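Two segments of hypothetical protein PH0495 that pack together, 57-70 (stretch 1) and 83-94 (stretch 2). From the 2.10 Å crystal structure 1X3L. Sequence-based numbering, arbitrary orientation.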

# COMPACT_ATOMS: atom_id res chain seq x y z
N GLY A 57 9.68 -2.80 -6.81
CA GLY A 57 8.55 -3.23 -6.02
C GLY A 57 7.85 -4.39 -6.69
O GLY A 57 8.21 -4.77 -7.80
N LYS A 58 6.84 -4.93 -6.02
CA LYS A 58 6.10 -6.06 -6.55
C LYS A 58 5.32 -5.75 -7.83
O LYS A 58 5.02 -6.66 -8.60
CB LYS A 58 5.14 -6.58 -5.47
CG LYS A 58 5.86 -7.14 -4.25
CD LYS A 58 4.87 -7.53 -3.16
CE LYS A 58 5.59 -8.03 -1.92
NZ LYS A 58 4.64 -8.29 -0.80
N ALA A 59 5.01 -4.48 -8.07
CA ALA A 59 4.28 -4.09 -9.27
C ALA A 59 5.16 -3.34 -10.27
O ALA A 59 4.65 -2.67 -11.18
CB ALA A 59 3.08 -3.23 -8.89
N ALA A 60 6.47 -3.46 -10.11
CA ALA A 60 7.42 -2.79 -10.99
C ALA A 60 7.12 -2.99 -12.48
O ALA A 60 7.06 -2.03 -13.24
CB ALA A 60 8.83 -3.26 -10.67
N CYS A 61 6.93 -4.24 -12.89
CA CYS A 61 6.66 -4.55 -14.29
C CYS A 61 5.31 -4.01 -14.76
O CYS A 61 5.21 -3.48 -15.87
CB CYS A 61 6.72 -6.06 -14.53
SG CYS A 61 8.39 -6.73 -14.40
N GLU A 62 4.28 -4.15 -13.94
CA GLU A 62 2.97 -3.64 -14.34
C GLU A 62 3.00 -2.12 -14.49
O GLU A 62 2.47 -1.58 -15.45
CB GLU A 62 1.90 -4.08 -13.34
CG GLU A 62 1.40 -5.50 -13.57
CD GLU A 62 0.68 -5.64 -14.91
OE1 GLU A 62 -0.49 -5.19 -15.01
OE2 GLU A 62 1.28 -6.19 -15.86
N MET A 63 3.64 -1.43 -13.55
CA MET A 63 3.72 0.03 -13.63
C MET A 63 4.55 0.44 -14.84
O MET A 63 4.18 1.36 -15.57
CB MET A 63 4.31 0.59 -12.34
CG MET A 63 3.35 0.49 -11.15
SD MET A 63 4.07 0.93 -9.56
CE MET A 63 3.97 2.74 -9.64
N ALA A 64 5.66 -0.25 -15.06
CA ALA A 64 6.54 0.03 -16.19
C ALA A 64 5.82 -0.17 -17.52
O ALA A 64 6.00 0.60 -18.46
CB ALA A 64 7.78 -0.87 -16.13
N ARG A 65 5.00 -1.21 -17.59
CA ARG A 65 4.26 -1.52 -18.80
C ARG A 65 3.33 -0.36 -19.17
O ARG A 65 3.17 -0.03 -20.35
CB ARG A 65 3.46 -2.81 -18.60
CG ARG A 65 2.76 -3.33 -19.85
CD ARG A 65 2.29 -4.77 -19.65
NE ARG A 65 1.28 -4.90 -18.59
CZ ARG A 65 -0.01 -4.62 -18.73
NH1 ARG A 65 -0.48 -4.20 -19.90
NH2 ARG A 65 -0.84 -4.77 -17.71
N ALA A 66 2.73 0.27 -18.17
CA ALA A 66 1.83 1.40 -18.40
C ALA A 66 2.59 2.57 -19.03
O ALA A 66 2.10 3.21 -19.96
CB ALA A 66 1.17 1.83 -17.09
N ILE A 67 3.77 2.85 -18.50
CA ILE A 67 4.58 3.95 -19.03
C ILE A 67 4.97 3.69 -20.49
O ILE A 67 4.90 4.60 -21.32
CB ILE A 67 5.85 4.16 -18.18
CG1 ILE A 67 5.45 4.63 -16.78
CG2 ILE A 67 6.75 5.18 -18.84
CD1 ILE A 67 4.73 5.97 -16.76
N GLU A 68 5.38 2.47 -20.80
CA GLU A 68 5.77 2.12 -22.17
C GLU A 68 4.59 2.20 -23.14
O GLU A 68 4.79 2.43 -24.33
CB GLU A 68 6.35 0.71 -22.25
CG GLU A 68 7.66 0.50 -21.52
CD GLU A 68 8.32 -0.82 -21.90
OE1 GLU A 68 7.63 -1.87 -21.87
OE2 GLU A 68 9.52 -0.81 -22.22
N ASP A 69 3.37 2.02 -22.64
CA ASP A 69 2.20 2.07 -23.51
C ASP A 69 1.79 3.49 -23.87
O ASP A 69 1.00 3.69 -24.80
CB ASP A 69 1.01 1.35 -22.87
CG ASP A 69 1.23 -0.15 -22.75
OD1 ASP A 69 1.96 -0.71 -23.59
OD2 ASP A 69 0.66 -0.77 -21.83
N ILE A 70 2.32 4.48 -23.17
CA ILE A 70 1.98 5.87 -23.47
C ILE A 70 3.18 6.74 -23.78
O ILE A 70 3.03 7.89 -24.17
CB ILE A 70 1.20 6.52 -22.30
CG1 ILE A 70 2.08 6.58 -21.05
CG2 ILE A 70 -0.07 5.73 -22.03
CD1 ILE A 70 1.40 7.24 -19.86
N GLY A 83 9.40 -14.63 -9.84
CA GLY A 83 8.12 -15.11 -10.32
C GLY A 83 7.24 -14.01 -10.89
O GLY A 83 6.37 -14.27 -11.72
N TYR A 84 7.48 -12.77 -10.46
CA TYR A 84 6.70 -11.63 -10.93
C TYR A 84 7.12 -11.19 -12.33
O TYR A 84 6.52 -10.30 -12.91
CB TYR A 84 6.75 -10.50 -9.89
CG TYR A 84 6.06 -10.84 -8.59
CD1 TYR A 84 6.37 -12.00 -7.89
CD2 TYR A 84 5.10 -9.98 -8.05
CE1 TYR A 84 5.74 -12.32 -6.69
CE2 TYR A 84 4.46 -10.29 -6.85
CZ TYR A 84 4.78 -11.45 -6.17
OH TYR A 84 4.14 -11.75 -4.99
N GLY A 85 8.15 -11.85 -12.85
CA GLY A 85 8.68 -11.56 -14.17
C GLY A 85 7.96 -10.62 -15.11
O GLY A 85 8.02 -9.40 -14.94
N LYS A 86 7.29 -11.16 -16.13
CA LYS A 86 6.58 -10.35 -17.11
C LYS A 86 7.52 -9.44 -17.90
O LYS A 86 7.96 -8.40 -17.41
CB LYS A 86 5.51 -9.50 -16.43
CG LYS A 86 4.33 -10.30 -15.88
CD LYS A 86 3.37 -9.44 -15.06
CE LYS A 86 4.02 -8.94 -13.78
NZ LYS A 86 3.07 -8.16 -12.93
N GLU A 87 7.83 -9.85 -19.13
CA GLU A 87 8.73 -9.12 -20.01
C GLU A 87 8.25 -7.74 -20.45
O GLU A 87 7.04 -7.49 -20.51
CB GLU A 87 9.02 -9.97 -21.25
CG GLU A 87 7.76 -10.44 -21.97
CD GLU A 87 8.05 -11.34 -23.16
OE1 GLU A 87 8.65 -10.85 -24.15
OE2 GLU A 87 7.68 -12.53 -23.12
N LEU A 88 9.20 -6.87 -20.76
CA LEU A 88 8.91 -5.51 -21.20
C LEU A 88 9.57 -5.22 -22.55
O LEU A 88 10.50 -5.92 -22.95
CB LEU A 88 9.38 -4.49 -20.15
CG LEU A 88 8.63 -4.53 -18.82
CD1 LEU A 88 9.31 -3.62 -17.81
CD2 LEU A 88 7.18 -4.09 -19.04
N LYS A 89 9.09 -4.19 -23.23
CA LYS A 89 9.62 -3.83 -24.54
C LYS A 89 11.01 -3.21 -24.54
O LYS A 89 11.88 -3.64 -25.30
CB LYS A 89 8.63 -2.90 -25.25
CG LYS A 89 7.30 -3.57 -25.56
CD LYS A 89 6.26 -2.59 -26.07
CE LYS A 89 4.93 -3.30 -26.29
NZ LYS A 89 3.84 -2.36 -26.69
N ARG A 90 11.23 -2.20 -23.71
CA ARG A 90 12.54 -1.55 -23.67
C ARG A 90 13.11 -1.43 -22.26
O ARG A 90 14.10 -0.74 -22.04
CB ARG A 90 12.46 -0.17 -24.31
CG ARG A 90 11.93 -0.19 -25.73
CD ARG A 90 12.51 0.97 -26.51
NE ARG A 90 13.96 0.91 -26.51
CZ ARG A 90 14.76 1.82 -27.06
NH1 ARG A 90 14.23 2.87 -27.67
NH2 ARG A 90 16.08 1.67 -27.01
N ILE A 91 12.47 -2.10 -21.31
CA ILE A 91 12.92 -2.06 -19.93
C ILE A 91 13.41 -3.43 -19.48
O ILE A 91 12.68 -4.43 -19.58
CB ILE A 91 11.79 -1.58 -19.00
CG1 ILE A 91 11.33 -0.19 -19.44
CG2 ILE A 91 12.26 -1.56 -17.55
CD1 ILE A 91 10.09 0.31 -18.72
N LYS A 92 14.65 -3.48 -19.00
CA LYS A 92 15.24 -4.72 -18.54
C LYS A 92 14.58 -5.15 -17.24
O LYS A 92 14.31 -4.31 -16.37
CB LYS A 92 16.75 -4.53 -18.32
CG LYS A 92 17.49 -5.77 -17.86
CD LYS A 92 18.95 -5.43 -17.54
CE LYS A 92 19.75 -6.67 -17.18
NZ LYS A 92 19.91 -7.60 -18.33
N VAL A 93 14.32 -6.44 -17.10
CA VAL A 93 13.69 -6.96 -15.89
C VAL A 93 14.61 -7.81 -15.04
O VAL A 93 15.30 -8.70 -15.54
CB VAL A 93 12.43 -7.79 -16.24
CG1 VAL A 93 11.86 -8.41 -14.97
CG2 VAL A 93 11.39 -6.92 -16.92
N ILE A 94 14.62 -7.52 -13.74
CA ILE A 94 15.44 -8.26 -12.79
C ILE A 94 14.59 -8.69 -11.60
O ILE A 94 13.88 -7.87 -11.01
CB ILE A 94 16.60 -7.39 -12.26
CG1 ILE A 94 17.53 -7.01 -13.41
CG2 ILE A 94 17.37 -8.13 -11.18
CD1 ILE A 94 18.64 -6.06 -13.01

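Stretch 1 opens with a type I turn from Gly57 to Ala60, closed by Ala60 N to Gly57 O at 3.2 Å, and then winds into a helix with Ala59 at the N-cap. Gly57, at phi/psi 133/176, adopts angles at which a CB would be jammed against the preceding carbonyl O. Stretch 2 is mostly irregular and becomes strand toward Ile94. Its course follows the helix: CA-CA distances are 6.4 Å for Cys61 and Lys86, 6.6 Å for Arg65 and Leu88, and 7.5 Å for Glu68 and Lys89. Cys61, Arg65 and Glu68, spaced by four and then three residues, recur about once per helical turn and so face the loop in succession, and 665 Å² is buried in total.

The best-defined polar contact is made by Glu68, whose CB points toward stretch 2 and whose carboxylate accepts two backbone hydrogen bonds. Lys89 N donates to Glu68 OE1 (3.1 Å, 151°) and Arg90 N to Glu68 OE2 (2.7 Å, 159°). Both donors are backbone amides, of consecutive residues, and each meets its own oxygen, so the carboxylate holds the loop by its main chain.

Beside it lies an apolar patch. Ala64 CB sits 3.6 Å from Leu88 CD1 and 3.7 Å from Ile91 CD1, so the one methyl group of Ala64 touches both Leu88 and Ile91. One turn earlier, Cys61 SG meets Val93 CG1 at 3.9 Å.

Charged groups add looser contacts. The salt bridges Glu62 OE2 to Lys86 NZ and Asp69 OD1 to Lys89 NZ are both long, at 4.0 Å. Glu62 is held more closely within its own helix, where Arg65 NH2 donates to Glu62 OE1 at 2.8 Å and Arg65 NE to Glu62 OE2 at 3.0 Å. Near the helix start, Lys58 O approaches the Tyr84 ring at its edge, 3.4 Å from Tyr84 CD2.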